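Local coordinates for CRISPR-associated protein, Cse1 family (Acidimicrobium ferrooxidans, PDB 4H3T) that probably serves as the large Cse1 subunit of the type I-E CRISPR Cascade complex, which in related systems takes part in recognising foreign DNA, at residues Met8-Ser14 with Arg99-Phe105; Pro110-Val114 with Leu164-His168; Asp382-Pro387 with Arg468-Thr472. The protein carries 1 engineered substitution. All blocks are in the same frame, centred on the assembly; numbering follows the deposited sequence.

Interactions 1 and 2 are neighbours, their centres 12 Å apart. Residues 99-105 and 110-114 belong to the same loop after helix 88-98, and Asp103 O and Leu104 O probably accept hydrogen bonds from Phe111 N and Gln113 NE2. Interaction 1, partly buried, joins the N-terminal segment through backbone and carboxylate bonds, one from a histidine, and a salt bridge. Interaction 2 is wholly buried: aromatic and aliphatic side chains meet helix 157-170, with one hydrogen bond across. Interaction 3 stands apart, 40 Å and 35 Å from them between centres. An edge strand meets a helix; an arginine and two waters serve the strand's outer-edge backbone groups, beside a leucine packed on a leucine and a proline.

Interaction 1 (Met8-Ser14 with Arg99-Phe105); sequences MHFDLSS and RHRFDLF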
loop_
_atom_site.group_PDB
_atom_site.type_symbol
_atom_site.label_atom_id
_atom_site.label_comp_id
_atom_site.label_asym_id
_atom_site.label_seq_id
_atom_site.Cartn_x
_atom_site.Cartn_y
_atom_site.Cartn_z
HETATM N N MSE A 8 22.473 -6.847 -27.706
HETATM C CA MSE A 8 22.123 -6.168 -26.472
HETATM C C MSE A 8 21.468 -7.165 -25.481
HETATM O O MSE A 8 20.542 -7.884 -25.840
HETATM C CB MSE A 8 21.150 -5.015 -26.759
HETATM C CG MSE A 8 21.787 -3.957 -27.640
HETATM SE SE MSE A 8 20.516 -2.585 -28.010
HETATM C CE MSE A 8 19.520 -3.462 -29.368
ATOM N N HIS A 9 22.014 -7.223 -24.275
ATOM C CA HIS A 9 21.583 -8.059 -23.180
ATOM C C HIS A 9 21.612 -7.286 -21.875
ATOM O O HIS A 9 22.441 -6.386 -21.714
ATOM C CB HIS A 9 22.508 -9.280 -23.055
ATOM C CG HIS A 9 22.444 -10.183 -24.244
ATOM N ND1 HIS A 9 21.255 -10.793 -24.631
ATOM C CD2 HIS A 9 23.406 -10.504 -25.139
ATOM C CE1 HIS A 9 21.547 -11.501 -25.713
ATOM N NE2 HIS A 9 22.814 -11.331 -26.077
ATOM N N PHE A 10 20.700 -7.634 -20.952
ATOM C CA PHE A 10 20.668 -7.073 -19.581
ATOM C C PHE A 10 20.012 -8.117 -18.692
ATOM O O PHE A 10 18.782 -8.216 -18.588
ATOM C CB PHE A 10 19.991 -5.692 -19.528
ATOM C CG PHE A 10 20.153 -4.980 -18.208
ATOM C CD1 PHE A 10 21.342 -4.320 -17.894
ATOM C CD2 PHE A 10 19.141 -5.011 -17.250
ATOM C CE1 PHE A 10 21.474 -3.648 -16.682
ATOM C CE2 PHE A 10 19.276 -4.326 -16.045
ATOM C CZ PHE A 10 20.453 -3.690 -15.752
ATOM N N ASP A 11 20.860 -8.953 -18.111
ATOM C CA ASP A 11 20.446 -10.090 -17.292
ATOM C C ASP A 11 20.103 -9.577 -15.887
ATOM O O ASP A 11 20.985 -9.230 -15.101
ATOM C CB ASP A 11 21.559 -11.176 -17.281
ATOM C CG ASP A 11 21.268 -12.446 -16.464
ATOM O OD1 ASP A 11 20.303 -12.462 -15.716
ATOM O OD2 ASP A 11 22.034 -13.380 -16.554
ATOM N N LEU A 12 18.822 -9.614 -15.568
ATOM C CA LEU A 12 18.285 -9.121 -14.292
ATOM C C LEU A 12 18.706 -9.976 -13.109
ATOM O O LEU A 12 18.603 -9.538 -11.952
ATOM C CB LEU A 12 16.754 -9.030 -14.379
ATOM C CG LEU A 12 16.163 -8.092 -15.435
ATOM C CD1 LEU A 12 14.647 -8.226 -15.444
ATOM C CD2 LEU A 12 16.601 -6.668 -15.210
ATOM N N SER A 13 19.167 -11.186 -13.353
ATOM C CA SER A 13 19.687 -11.986 -12.243
ATOM C C SER A 13 21.111 -11.570 -11.838
ATOM O O SER A 13 21.519 -11.912 -10.740
ATOM C CB SER A 13 19.684 -13.475 -12.580
ATOM O OG SER A 13 20.738 -13.850 -13.457
ATOM N N SER A 14 21.903 -10.910 -12.731
ATOM C CA SER A 14 23.301 -10.602 -12.432
ATOM C C SER A 14 23.687 -9.123 -12.604
ATOM O O SER A 14 24.730 -8.723 -12.106
ATOM C CB SER A 14 24.226 -11.478 -13.289
ATOM O OG SER A 14 23.872 -11.362 -14.660
ATOM N N ARG A 99 17.908 -18.349 -15.906
ATOM C CA ARG A 99 18.376 -17.027 -16.333
ATOM C C ARG A 99 18.175 -16.744 -17.826
ATOM O O ARG A 99 18.087 -15.573 -18.157
ATOM C CB ARG A 99 19.788 -16.723 -15.927
ATOM C CG ARG A 99 20.820 -17.416 -16.700
ATOM C CD ARG A 99 22.145 -17.378 -15.961
ATOM N NE ARG A 99 22.683 -16.020 -15.804
ATOM C CZ ARG A 99 23.865 -15.728 -15.253
ATOM N NH1 ARG A 99 24.639 -16.692 -14.764
ATOM N NH2 ARG A 99 24.281 -14.470 -15.185
ATOM N N HIS A 100 17.908 -17.758 -18.671
ATOM C CA HIS A 100 17.537 -17.518 -20.081
ATOM C C HIS A 100 16.166 -16.760 -20.172
ATOM O O HIS A 100 15.789 -16.239 -21.229
ATOM C CB HIS A 100 17.486 -18.858 -20.857
ATOM C CG HIS A 100 16.359 -19.770 -20.424
ATOM N ND1 HIS A 100 16.437 -20.522 -19.246
ATOM C CD2 HIS A 100 15.196 -20.076 -21.056
ATOM C CE1 HIS A 100 15.304 -21.210 -19.168
ATOM N NE2 HIS A 100 14.506 -20.957 -20.219
ATOM N N ARG A 101 15.452 -16.668 -19.054
ATOM C CA ARG A 101 14.179 -15.947 -18.968
ATOM C C ARG A 101 14.270 -14.605 -18.252
ATOM O O ARG A 101 13.250 -13.898 -18.227
ATOM C CB ARG A 101 13.134 -16.830 -18.290
ATOM C CG ARG A 101 12.838 -18.127 -19.052
ATOM C CD ARG A 101 12.187 -17.907 -20.435
ATOM N NE ARG A 101 10.874 -17.219 -20.331
ATOM C CZ ARG A 101 9.684 -17.803 -20.269
ATOM N NH1 ARG A 101 9.579 -19.141 -20.288
ATOM N NH2 ARG A 101 8.587 -17.069 -20.163
ATOM N N PHE A 102 15.462 -14.228 -17.725
ATOM C CA PHE A 102 15.679 -12.970 -17.021
ATOM C C PHE A 102 16.423 -11.924 -17.839
ATOM O O PHE A 102 16.829 -10.918 -17.279
ATOM C CB PHE A 102 16.429 -13.220 -15.714
ATOM C CG PHE A 102 15.488 -13.763 -14.675
ATOM C CD1 PHE A 102 14.682 -12.914 -13.935
ATOM C CD2 PHE A 102 15.405 -15.129 -14.439
ATOM C CE1 PHE A 102 13.776 -13.421 -13.018
ATOM C CE2 PHE A 102 14.483 -15.643 -13.540
ATOM C CZ PHE A 102 13.693 -14.782 -12.810
ATOM N N ASP A 103 16.536 -12.104 -19.143
ATOM C CA ASP A 103 17.192 -11.109 -20.000
ATOM C C ASP A 103 16.109 -10.103 -20.467
ATOM O O ASP A 103 15.161 -10.430 -21.197
ATOM C CB ASP A 103 17.982 -11.806 -21.144
ATOM C CG ASP A 103 18.729 -10.895 -22.141
ATOM O OD1 ASP A 103 18.810 -9.668 -21.903
ATOM O OD2 ASP A 103 19.189 -11.406 -23.167
ATOM N N LEU A 104 16.292 -8.840 -20.064
ATOM C CA LEU A 104 15.390 -7.761 -20.455
ATOM C C LEU A 104 15.319 -7.549 -21.987
ATOM O O LEU A 104 14.297 -7.088 -22.486
ATOM C CB LEU A 104 15.862 -6.441 -19.796
ATOM C CG LEU A 104 14.837 -5.318 -19.690
ATOM C CD1 LEU A 104 13.697 -5.686 -18.751
ATOM C CD2 LEU A 104 15.514 -4.021 -19.238
ATOM N N PHE A 105 16.408 -7.839 -22.714
ATOM C CA PHE A 105 16.465 -7.648 -24.160
ATOM C C PHE A 105 16.636 -8.950 -24.929
ATOM O O PHE A 105 17.075 -8.917 -26.068
ATOM C CB PHE A 105 17.579 -6.651 -24.516
ATOM C CG PHE A 105 17.524 -5.369 -23.707
ATOM C CD1 PHE A 105 16.341 -4.651 -23.586
ATOM C CD2 PHE A 105 18.648 -4.905 -23.040
ATOM C CE1 PHE A 105 16.300 -3.449 -22.861
ATOM C CE2 PHE A 105 18.632 -3.675 -22.380
ATOM C CZ PHE A 105 17.457 -2.960 -22.279
HETATM O O HOH W 1 19.297 -9.345 -27.660
#
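Two irregular segments meet antiparallel in a single beta bridge, 99-105 opening with a 3-10 turn. Leu104 N donates to Phe10 O (3.0 Å) and Leu12 N to Phe102 O (2.9 Å), so Asp11 and Asp103, with CA atoms 4.4 Å apart, make a non-hydrogen-bonded pair. Farther along, one water donates to both Met8 O (2.6 Å) and Phe105 O (2.8 Å).

The two aspartates do the polar work. Asp103 OD1 accepts from Phe10 N (2.9 Å) across the gap and from Phe105 N (3.1 Å) in an Asx turn, while its OD2 takes His9 ND1 at 2.6 Å; Glu7 holds the other ring nitrogen of His9. Asp11 serves differently: OD2 takes Arg99 NE and NH2 (both 2.8 Å) in a salt bridge, and OD1 accepts from Ser13 N (2.9 Å) in a second Asx turn.

Apolar contacts fill in between. Phe10 CB meets Phe105 CE2 at 3.7 Å, and Leu12 CD1 lies 4.3 Å from Leu104 CD1. Both leucines touch helix 157-170, and Phe105 reaches strands 263-272 and 275-289.

The result is an isolated antiparallel bridge whose aspartates each open an Asx turn, joining the N-terminal segment to the loop after helix 88-98.

Interaction 2 (Pro110-Val114 with Leu164-His168); sequences PFFQV and LVERH
Phe112 is the apolar centre, buried against one turn of helix with its CA-to-CB bond toward it. The backbone places CB 3.8 Å from Leu164 CD2, and chi1 of -87° (m) carries the ring to bring CD2 4.2 Å from Val165 CG2. Leu164 (chi1 t, chi2 p) reaches into the bend of the loop, and Val165 (chi1 t) also receives the edge of the Phe111 ring, CE2 to CG2 at 4.1 Å. The closest CA pair is Phe112 with Leu164, 7.2 Å apart.

The loop bends as a type II beta turn from Pro110 to Gln113. Phe111 sits at phi/psi -57/125 and Phe112 at 58/26, a left-handed conformation; Gln113 N closes the turn on Pro110 O at 3.0 Å. Leu164 and His168, one turn apart within helix 157-170, share the face that meets the loop.

At the polar edge, His168 (chi1 -83°) donates from NE2 to Phe112 O at 2.9 Å; its ring centroid is 5.3 Å from that of Phe112, planes at 84°, with His168 CD2 3.7 Å from Phe112 CD2. Gln113 NE2 bonds Phe111 O at 2.9 Å and also Leu104 O, while its OE1 accepts from Leu267 N.

In this turn-on-helix packing, strand 263-272 flanks both parts, with Ile265 against Leu164 and His168 and Arg263 N bonded to His168 ND1; helix 52-68 meets Val165 through Leu56 and Leu59.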
loop_
_atom_site.group_PDB
_atom_site.type_symbol
_atom_site.label_atom_id
_atom_site.label_comp_id
_atom_site.label_asym_id
_atom_site.label_seq_id
_atom_site.Cartn_x
_atom_site.Cartn_y
_atom_site.Cartn_z
ATOM N N PRO A 110 12.097 -11.918 -23.910
ATOM C CA PRO A 110 12.337 -10.698 -23.126
ATOM C C PRO A 110 11.499 -10.719 -21.844
ATOM O O PRO A 110 10.287 -10.970 -21.861
ATOM C CB PRO A 110 12.004 -9.582 -24.070
ATOM C CG PRO A 110 11.097 -10.175 -25.079
ATOM C CD PRO A 110 11.503 -11.616 -25.215
ATOM N N PHE A 111 12.175 -10.439 -20.716
ATOM C CA PHE A 111 11.552 -10.486 -19.398
ATOM C C PHE A 111 10.336 -9.559 -19.301
ATOM O O PHE A 111 10.453 -8.373 -19.590
ATOM C CB PHE A 111 12.572 -10.095 -18.324
ATOM C CG PHE A 111 12.010 -10.119 -16.916
ATOM C CD1 PHE A 111 11.927 -11.297 -16.216
ATOM C CD2 PHE A 111 11.577 -8.951 -16.300
ATOM C CE1 PHE A 111 11.402 -11.325 -14.926
ATOM C CE2 PHE A 111 11.098 -8.975 -14.985
ATOM C CZ PHE A 111 11.021 -10.166 -14.312
ATOM N N PHE A 112 9.177 -10.107 -18.908
ATOM C CA PHE A 112 7.912 -9.403 -18.722
ATOM C C PHE A 112 7.456 -8.686 -19.989
ATOM O O PHE A 112 6.653 -7.708 -19.950
ATOM C CB PHE A 112 8.015 -8.447 -17.507
ATOM C CG PHE A 112 7.688 -9.034 -16.156
ATOM C CD1 PHE A 112 7.896 -10.386 -15.885
ATOM C CD2 PHE A 112 7.091 -8.256 -15.170
ATOM C CE1 PHE A 112 7.504 -10.932 -14.654
ATOM C CE2 PHE A 112 6.760 -8.796 -13.934
ATOM C CZ PHE A 112 7.053 -10.109 -13.651
ATOM N N GLN A 113 7.923 -9.212 -21.176
ATOM C CA GLN A 113 7.613 -8.607 -22.459
ATOM C C GLN A 113 7.138 -9.628 -23.450
ATOM O O GLN A 113 7.265 -10.840 -23.227
ATOM C CB GLN A 113 8.850 -7.872 -22.996
ATOM C CG GLN A 113 9.255 -6.650 -22.182
ATOM C CD GLN A 113 10.654 -6.297 -22.507
ATOM O OE1 GLN A 113 10.936 -5.755 -23.580
ATOM N NE2 GLN A 113 11.585 -6.816 -21.742
ATOM N N VAL A 114 6.655 -9.114 -24.590
ATOM C CA VAL A 114 6.240 -9.886 -25.781
ATOM C C VAL A 114 7.227 -9.530 -26.871
ATOM O O VAL A 114 7.242 -8.391 -27.342
ATOM C CB VAL A 114 4.796 -9.576 -26.193
ATOM C CG1 VAL A 114 4.433 -10.375 -27.451
ATOM C CG2 VAL A 114 3.837 -9.862 -25.031
ATOM N N LEU A 164 8.780 -1.504 -15.761
ATOM C CA LEU A 164 8.117 -2.606 -16.435
ATOM C C LEU A 164 7.359 -3.486 -15.422
ATOM O O LEU A 164 6.206 -3.790 -15.631
ATOM C CB LEU A 164 9.163 -3.413 -17.195
ATOM C CG LEU A 164 8.773 -4.682 -17.869
ATOM C CD1 LEU A 164 7.711 -4.421 -18.933
ATOM C CD2 LEU A 164 10.002 -5.321 -18.500
ATOM N N VAL A 165 8.012 -3.807 -14.285
ATOM C CA VAL A 165 7.453 -4.568 -13.215
ATOM C C VAL A 165 6.301 -3.796 -12.611
ATOM O O VAL A 165 5.216 -4.335 -12.416
ATOM C CB VAL A 165 8.519 -4.938 -12.166
ATOM C CG1 VAL A 165 7.847 -5.647 -10.963
ATOM C CG2 VAL A 165 9.572 -5.868 -12.785
ATOM N N GLU A 166 6.476 -2.504 -12.445
ATOM C CA GLU A 166 5.425 -1.682 -11.884
ATOM C C GLU A 166 4.236 -1.563 -12.811
ATOM O O GLU A 166 3.098 -1.569 -12.324
ATOM C CB GLU A 166 5.997 -0.278 -11.537
ATOM C CG GLU A 166 5.062 0.666 -10.759
ATOM C CD GLU A 166 4.177 1.601 -11.564
ATOM O OE1 GLU A 166 4.086 1.407 -12.793
ATOM O OE2 GLU A 166 3.507 2.475 -10.957
ATOM N N ARG A 167 4.455 -1.419 -14.134
ATOM C CA ARG A 167 3.347 -1.135 -15.036
ATOM C C ARG A 167 2.395 -2.313 -15.188
ATOM O O ARG A 167 1.219 -2.096 -15.407
ATOM C CB ARG A 167 3.875 -0.666 -16.397
ATOM C CG ARG A 167 2.800 -0.131 -17.296
ATOM C CD ARG A 167 1.928 0.943 -16.683
ATOM N NE ARG A 167 1.416 1.797 -17.741
ATOM C CZ ARG A 167 2.011 2.876 -18.208
ATOM N NH1 ARG A 167 1.499 3.526 -19.255
ATOM N NH2 ARG A 167 3.147 3.300 -17.671
ATOM N N HIS A 168 2.882 -3.539 -15.116
ATOM C CA HIS A 168 1.991 -4.695 -15.183
ATOM C C HIS A 168 0.997 -4.746 -14.028
ATOM O O HIS A 168 -0.124 -5.265 -14.189
ATOM C CB HIS A 168 2.776 -5.983 -15.154
ATOM C CG HIS A 168 3.310 -6.414 -16.465
ATOM N ND1 HIS A 168 2.486 -6.908 -17.434
ATOM C CD2 HIS A 168 4.572 -6.310 -16.963
ATOM C CE1 HIS A 168 3.281 -7.215 -18.452
ATOM N NE2 HIS A 168 4.539 -6.828 -18.224
#

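Interaction 3 (Asp382-Pro387 with Arg468-Thr472); sequences DRLDTP and RHFLT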
loop_
_atom_site.group_PDB
_atom_site.type_symbol
_atom_site.label_atom_id
_atom_site.label_comp_id
_atom_site.label_asym_id
_atom_site.label_seq_id
_atom_site.Cartn_x
_atom_site.Cartn_y
_atom_site.Cartn_z
ATOM N N ASP A 382 2.063 4.712 3.115
ATOM C CA ASP A 382 2.452 4.968 4.513
ATOM C C ASP A 382 3.019 3.760 5.135
ATOM O O ASP A 382 2.911 2.671 4.576
ATOM C CB ASP A 382 1.204 5.440 5.320
ATOM C CG ASP A 382 1.442 6.460 6.458
ATOM O OD1 ASP A 382 2.593 6.509 7.011
ATOM O OD2 ASP A 382 0.485 7.245 6.776
ATOM N N ARG A 383 3.642 3.983 6.281
ATOM C CA ARG A 383 4.270 3.019 7.123
ATOM C C ARG A 383 3.802 3.242 8.552
ATOM O O ARG A 383 3.723 4.395 9.001
ATOM C CB ARG A 383 5.796 3.168 6.997
ATOM C CG ARG A 383 6.227 3.353 5.546
ATOM C CD ARG A 383 7.721 3.226 5.335
ATOM N NE ARG A 383 8.081 1.861 5.011
ATOM C CZ ARG A 383 8.343 1.374 3.803
ATOM N NH1 ARG A 383 8.665 0.099 3.659
ATOM N NH2 ARG A 383 8.306 2.165 2.727
ATOM N N LEU A 384 3.393 2.156 9.230
ATOM C CA LEU A 384 2.954 2.246 10.593
ATOM C C LEU A 384 3.667 1.191 11.431
ATOM O O LEU A 384 3.459 0.007 11.215
ATOM C CB LEU A 384 1.431 2.075 10.655
ATOM C CG LEU A 384 0.800 2.295 12.046
ATOM C CD1 LEU A 384 1.016 3.753 12.584
ATOM C CD2 LEU A 384 -0.655 1.926 12.042
ATOM N N ASP A 385 4.426 1.615 12.433
ATOM C CA ASP A 385 5.064 0.698 13.399
ATOM C C ASP A 385 3.999 0.109 14.349
ATOM O O ASP A 385 3.322 0.837 15.108
ATOM C CB ASP A 385 6.189 1.410 14.172
ATOM C CG ASP A 385 7.470 1.675 13.352
ATOM O OD1 ASP A 385 7.782 0.867 12.443
ATOM O OD2 ASP A 385 8.217 2.633 13.691
ATOM N N THR A 386 3.736 -1.185 14.175
ATOM C CA THR A 386 2.643 -1.867 14.817
ATOM C C THR A 386 3.091 -3.089 15.685
ATOM O O THR A 386 3.636 -4.080 15.147
ATOM C CB THR A 386 1.598 -2.325 13.742
ATOM O OG1 THR A 386 1.226 -1.196 12.921
ATOM C CG2 THR A 386 0.314 -2.857 14.393
ATOM N N PRO A 387 2.713 -3.072 16.980
ATOM C CA PRO A 387 2.995 -4.226 17.842
ATOM C C PRO A 387 2.216 -5.441 17.437
ATOM O O PRO A 387 1.016 -5.335 17.055
ATOM C CB PRO A 387 2.488 -3.772 19.228
ATOM C CG PRO A 387 2.399 -2.338 19.156
ATOM C CD PRO A 387 2.096 -1.977 17.765
ATOM N N ARG A 468 1.879 7.592 17.105
ATOM C CA ARG A 468 2.813 6.540 16.678
ATOM C C ARG A 468 3.666 6.006 17.861
ATOM O O ARG A 468 3.913 4.782 17.959
ATOM C CB ARG A 468 3.696 7.067 15.556
ATOM C CG ARG A 468 2.915 7.312 14.221
ATOM C CD ARG A 468 3.801 8.054 13.239
ATOM N NE ARG A 468 3.076 8.298 11.998
ATOM C CZ ARG A 468 2.929 7.446 10.994
ATOM N NH1 ARG A 468 3.521 6.262 11.027
ATOM N NH2 ARG A 468 2.186 7.770 9.946
ATOM N N HIS A 469 4.128 6.915 18.725
ATOM C CA HIS A 469 4.869 6.612 19.968
ATOM C C HIS A 469 3.975 5.835 20.925
ATOM O O HIS A 469 4.421 4.888 21.542
ATOM C CB HIS A 469 5.372 7.900 20.661
ATOM C CG HIS A 469 6.261 7.654 21.850
ATOM N ND1 HIS A 469 5.920 8.118 23.140
ATOM C CD2 HIS A 469 7.494 7.077 21.913
ATOM C CE1 HIS A 469 6.918 7.750 23.938
ATOM N NE2 HIS A 469 7.894 7.128 23.255
ATOM N N PHE A 470 2.730 6.258 21.082
ATOM C CA PHE A 470 1.769 5.567 21.935
ATOM C C PHE A 470 1.528 4.128 21.424
ATOM O O PHE A 470 1.595 3.175 22.194
ATOM C CB PHE A 470 0.425 6.386 21.976
ATOM C CG PHE A 470 -0.837 5.596 22.220
ATOM C CD1 PHE A 470 -1.263 5.313 23.509
ATOM C CD2 PHE A 470 -1.578 5.092 21.151
ATOM C CE1 PHE A 470 -2.380 4.492 23.724
ATOM C CE2 PHE A 470 -2.667 4.277 21.360
ATOM C CZ PHE A 470 -3.086 3.991 22.642
ATOM N N LEU A 471 1.291 3.977 20.107
ATOM C CA LEU A 471 1.017 2.681 19.521
ATOM C C LEU A 471 2.222 1.724 19.683
ATOM O O LEU A 471 2.054 0.578 20.137
ATOM C CB LEU A 471 0.649 2.847 18.027
ATOM C CG LEU A 471 0.417 1.537 17.235
ATOM C CD1 LEU A 471 -0.788 0.811 17.773
ATOM C CD2 LEU A 471 0.145 1.761 15.788
ATOM N N THR A 472 3.445 2.219 19.395
ATOM C CA THR A 472 4.683 1.418 19.582
ATOM C C THR A 472 4.822 0.968 21.037
ATOM O O THR A 472 5.210 -0.184 21.283
ATOM C CB THR A 472 5.944 2.210 19.095
ATOM O OG1 THR A 472 5.825 2.324 17.664
ATOM C CG2 THR A 472 7.230 1.513 19.417
HETATM O O HOH W 2 3.570 3.523 15.420
HETATM O O HOH W 3 4.626 4.491 13.182
#
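Arg468 has every guanidinium nitrogen employed. NH1 donates to Arg383 O (2.8 Å) and to a water (3.0 Å) that also accepts from Asp385 N (3.0 Å). NH2 makes a salt bridge with Asp382 OD1 at 3.2 Å, and NE turns back to Asp464 of its own helix. Asp382 OD1 takes Arg383 N as well (2.8 Å), while OD2 accepts from Val326 N. A second water donates to Asp385 O (2.7 Å) and Arg468 O (2.9 Å). Thr386 OG1 bonds Leu384 O (3.1 Å), and Arg383 pairs its own guanidinium with Glu53.

Leu471 supplies the apolar side: CD2 lies 3.8 Å from Leu384 CD2 and CG 3.9 Å from Pro387 CD.

Strand and helix run at 29°, with axes 7.8 Å apart at closest approach. Asp382, Leu384 and Thr386 pair with strand 359-370; the backbone groups of Arg383 and Asp385 point the other way, where Arg468 and the waters meet this outermost strand of the three-stranded sheet. Beyond, Leu471 touches Ala402 of helix 397-415.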